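Local structure of water-soluble chlorophyll protein (Brassicaceae, 5HPZ) at residues A[45-49]-A[151-157]. The protein binds chlorophyll in a water-soluble tetramer of Kunitz-type beta-trefoil subunits and may also inhibit proteases. Residues are numbered along the deposited sequence; the frame is centred on the assembly and turned at random.
Sequences ITQTL and WLGAPQL. With 68G (13'2-hydroxyl-Chlorophyll a), chain C.
Leu49 lies against the type I' turn from Trp151 to Ala154: its CG sits 3.7 Å from Ala154 CB, while CD1 reaches Leu152 CB at 3.8 Å. A chi1 of -73°, with CG anti to the carbonyl carbon, places the branch there. Beyond the turn the two strands run antiparallel, joined by two nearly straight backbone hydrogen bonds flanking the Thr46–Gln156 pair, Gln47 N to Pro155 O (2.8 Å, 163°) and Leu157 N to Ile45 O (2.9 Å, 175°). Gln47 extends across Pro155, its OE1 3.5 Å from the ring's CG, while its NE2 hydrogen-bonds Ser25 OG and Gly28 O. One face of the Trp151 indole meets the chlorophyll at C3A, 3.9 Å above the ring plane and over its centre, and NE1 hydrogen-bonds Ala34 O. Replacing this indole by an alanine side chain is likely to open a gap beside the chlorophyll and leave Ala34 O without this donor. Thr48 and Leu49 line the pigment pocket with Trp151 and Leu152; there Leu49 N makes a weak hydrogen bond to the ester carbonyl oxygen O1A. The pairing joins strand 44-47, partnered by strand 30-33, to strand 155-160 beside strand 142-148; Ile45 and Leu157 also pack on strand 111-113, and Ile86 of a third subunit meets Leu49 and Leu152.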
loop_
_atom_site.group_PDB
_atom_site.type_symbol
_atom_site.label_atom_id
_atom_site.label_comp_id
_atom_site.label_asym_id
_atom_site.label_seq_id
_atom_site.Cartn_x
_atom_site.Cartn_y
_atom_site.Cartn_z
ATOM N N ILE A 45 -16.395 4.610 -3.085
ATOM C CA ILE A 45 -17.203 4.107 -2.030
ATOM C C ILE A 45 -17.519 2.630 -2.270
ATOM O O ILE A 45 -17.948 2.250 -3.359
ATOM C CB ILE A 45 -18.518 4.897 -1.909
ATOM C CG1 ILE A 45 -18.228 6.392 -1.855
ATOM C CG2 ILE A 45 -19.266 4.404 -0.689
ATOM C CD1 ILE A 45 -19.468 7.267 -1.877
ATOM N N THR A 46 -17.211 1.785 -1.290
ATOM C CA THR A 46 -17.509 0.355 -1.395
ATOM C C THR A 46 -18.289 -0.112 -0.220
ATOM O O THR A 46 -18.323 0.561 0.826
ATOM C CB THR A 46 -16.270 -0.562 -1.478
ATOM O OG1 THR A 46 -15.442 -0.435 -0.289
ATOM C CG2 THR A 46 -15.500 -0.274 -2.721
ATOM N N GLN A 47 -18.919 -1.269 -0.391
ATOM C CA GLN A 47 -19.453 -1.970 0.774
ATOM C C GLN A 47 -18.367 -2.882 1.346
ATOM O O GLN A 47 -17.803 -3.695 0.670
ATOM C CB GLN A 47 -20.691 -2.788 0.380
ATOM C CG GLN A 47 -21.178 -3.595 1.574
ATOM C CD GLN A 47 -22.119 -4.727 1.259
ATOM O OE1 GLN A 47 -22.318 -5.101 0.087
ATOM N NE2 GLN A 47 -22.715 -5.310 2.335
ATOM N N THR A 48 -18.110 -2.804 2.631
ATOM C CA THR A 48 -17.177 -3.714 3.168
ATOM C C THR A 48 -17.779 -5.151 3.209
ATOM O O THR A 48 -18.960 -5.339 3.360
ATOM C CB THR A 48 -16.653 -3.239 4.525
ATOM O OG1 THR A 48 -15.649 -4.156 4.957
ATOM C CG2 THR A 48 -17.724 -3.194 5.504
ATOM N N LEU A 49 -16.918 -6.133 3.025
ATOM C CA LEU A 49 -17.259 -7.551 3.057
ATOM C C LEU A 49 -17.302 -8.087 4.466
ATOM O O LEU A 49 -17.791 -9.185 4.720
ATOM C CB LEU A 49 -16.206 -8.328 2.268
ATOM C CG LEU A 49 -16.221 -8.204 0.746
ATOM C CD1 LEU A 49 -15.017 -8.917 0.160
ATOM C CD2 LEU A 49 -17.560 -8.725 0.164
ATOM N N TRP A 151 -11.496 -4.480 -4.269
ATOM C CA TRP A 151 -11.093 -5.080 -2.997
ATOM C C TRP A 151 -11.768 -6.421 -2.837
ATOM O O TRP A 151 -12.852 -6.514 -2.268
ATOM C CB TRP A 151 -11.473 -4.154 -1.797
ATOM C CG TRP A 151 -10.715 -2.897 -1.850
ATOM C CD1 TRP A 151 -11.106 -1.728 -2.445
ATOM C CD2 TRP A 151 -9.380 -2.683 -1.376
ATOM N NE1 TRP A 151 -10.088 -0.798 -2.374
ATOM C CE2 TRP A 151 -9.034 -1.350 -1.692
ATOM C CE3 TRP A 151 -8.470 -3.463 -0.684
ATOM C CZ2 TRP A 151 -7.799 -0.809 -1.374
ATOM C CZ3 TRP A 151 -7.246 -2.929 -0.375
ATOM C CH2 TRP A 151 -6.926 -1.596 -0.700
ATOM N N LEU A 152 -11.109 -7.481 -3.282
ATOM C CA LEU A 152 -11.686 -8.834 -3.190
ATOM C C LEU A 152 -13.086 -8.925 -3.809
ATOM O O LEU A 152 -13.947 -9.689 -3.345
ATOM C CB LEU A 152 -11.762 -9.306 -1.723
ATOM C CG LEU A 152 -10.461 -9.379 -0.860
ATOM C CD1 LEU A 152 -10.783 -9.923 0.541
ATOM C CD2 LEU A 152 -9.322 -10.215 -1.448
ATOM N N GLY A 153 -13.339 -8.115 -4.832
ATOM C CA GLY A 153 -14.664 -8.075 -5.460
ATOM C C GLY A 153 -15.780 -7.416 -4.646
ATOM O O GLY A 153 -16.919 -7.477 -5.043
ATOM N N ALA A 154 -15.473 -6.747 -3.541
ATOM C CA ALA A 154 -16.530 -6.036 -2.735
ATOM C C ALA A 154 -17.332 -5.055 -3.574
ATOM O O ALA A 154 -16.778 -4.450 -4.467
ATOM C CB ALA A 154 -15.926 -5.279 -1.568
ATOM N N PRO A 155 -18.628 -4.938 -3.317
ATOM C CA PRO A 155 -19.429 -4.070 -4.209
ATOM C C PRO A 155 -18.984 -2.590 -4.193
ATOM O O PRO A 155 -18.821 -2.014 -3.108
ATOM C CB PRO A 155 -20.811 -4.178 -3.629
ATOM C CG PRO A 155 -20.839 -5.544 -3.027
ATOM C CD PRO A 155 -19.481 -5.779 -2.456
ATOM N N GLN A 156 -18.739 -2.029 -5.366
ATOM C CA GLN A 156 -18.350 -0.640 -5.477
ATOM C C GLN A 156 -19.529 0.152 -6.004
ATOM O O GLN A 156 -20.206 -0.314 -6.948
ATOM C CB GLN A 156 -17.210 -0.543 -6.443
ATOM C CG GLN A 156 -16.886 0.862 -6.766
ATOM C CD GLN A 156 -15.916 0.986 -7.887
ATOM O OE1 GLN A 156 -15.195 0.061 -8.221
ATOM N NE2 GLN A 156 -15.893 2.160 -8.483
ATOM N N LEU A 157 -19.751 1.357 -5.464
ATOM C CA LEU A 157 -20.879 2.154 -5.873
ATOM C C LEU A 157 -20.619 2.806 -7.155
ATOM O O LEU A 157 -19.586 3.438 -7.327
ATOM C CB LEU A 157 -21.254 3.235 -4.864
ATOM C CG LEU A 157 -22.223 2.808 -3.780
ATOM C CD1 LEU A 157 -21.641 1.684 -2.900
ATOM C CD2 LEU A 157 -22.607 3.998 -2.951
HETATM C C1 68G C . -11.896 -5.692 3.562
HETATM C C2 68G C . -10.705 -5.874 4.511
HETATM C C3 68G C . -9.466 -6.396 3.927
HETATM C C4 68G C . -9.564 -6.740 2.476
HETATM C C5 68G C . -8.200 -6.715 4.726
HETATM C C6 68G C . -7.413 -5.492 5.076
HETATM C C7 68G C . -7.014 -4.671 3.897
HETATM C C8 68G C . -5.880 -3.800 4.398
HETATM C C9 68G C . -6.319 -2.742 5.440
HETATM C C10 68G C . -5.324 -3.047 3.217
HETATM C C11 68G C . -4.036 -3.685 2.900
HETATM C C12 68G C . -3.478 -2.748 1.837
HETATM C C13 68G C . -2.991 -3.655 0.708
HETATM C C14 68G C . -1.951 -4.686 1.227
HETATM C C15 68G C . -2.399 -2.727 -0.374
HETATM C C16 68G C . -2.396 -3.415 -1.735
HETATM C C17 68G C . -1.825 -2.337 -2.643
HETATM C C18 68G C . -1.736 -2.965 -3.992
HETATM C C19 68G C . -1.812 -1.876 -5.035
HETATM C C20 68G C . -0.350 -3.606 -4.089
HETATM O O2A 68G C . -11.636 -4.783 2.438
HETATM C CGA 68G C . -12.846 -4.259 2.107
HETATM O O1A 68G C . -13.942 -4.659 2.535
HETATM C CBA 68G C . -12.771 -3.073 1.215
HETATM C CAA 68G C . -12.856 -1.822 2.150
HETATM C C2A 68G C . -11.567 -1.593 3.011
HETATM C C3A 68G C . -10.471 -1.191 2.113
HETATM C CMA 68G C . -9.247 -1.847 2.677
HETATM C C4A 68G C . -10.297 0.257 2.249
HETATM C CHB 68G C . -9.427 1.025 1.597
HETATM N NA 68G C . -11.096 0.635 3.221
HETATM C C1A 68G C . -11.776 -0.386 3.760
HETATM C CHA 68G C . -12.572 -0.212 4.828
HETATM C CBD 68G C . -13.278 -1.168 5.638
HETATM C CGD 68G C . -12.397 -2.193 6.180
HETATM O O1D 68G C . -12.677 -3.413 6.126
HETATM O O2D 68G C . -11.241 -1.771 6.737
HETATM C CED 68G C . -10.442 -2.831 7.215
HETATM O O 68G C . -14.226 -1.907 4.965
HETATM C CAD 68G C . -13.897 -0.395 6.679
HETATM O OBD 68G C . -14.673 -0.885 7.553
HETATM C C3D 68G C . -13.542 0.917 6.519
HETATM C C2D 68G C . -13.593 2.215 6.927
HETATM C CMD 68G C . -14.284 2.664 8.020
HETATM C C4D 68G C . -12.764 0.969 5.437
HETATM N ND 68G C . -12.326 2.191 5.187
HETATM C C1D 68G C . -12.846 3.002 6.125
HETATM C CHD 68G C . -12.613 4.369 6.202
HETATM C C4C 68G C . -11.812 5.173 5.477
HETATM N NC 68G C . -11.131 4.733 4.376
HETATM MG MG 68G C . -11.113 2.801 3.697
HETATM C C3C 68G C . -11.527 6.509 5.575
HETATM C CAC 68G C . -12.039 7.473 6.622
HETATM C CBC 68G C . -11.074 7.257 7.839
HETATM C C2C 68G C . -10.678 6.844 4.580
HETATM C CMC 68G C . -10.184 8.088 4.385
HETATM C C1C 68G C . -10.420 5.736 3.824
HETATM C CHC 68G C . -9.632 5.574 2.751
HETATM C C4B 68G C . -9.149 4.441 2.192
HETATM N NB 68G C . -9.757 3.253 2.299
HETATM C C1B 68G C . -9.054 2.326 1.650
HETATM C C2B 68G C . -7.962 2.953 1.127
HETATM C CMB 68G C . -6.992 2.346 0.398
HETATM C C3B 68G C . -8.059 4.261 1.419
HETATM C CAB 68G C . -7.246 5.305 1.184
HETATM C CBB 68G C . -6.237 5.451 0.064
HETATM O O HOH W 1 -17.155 4.102 -6.138
#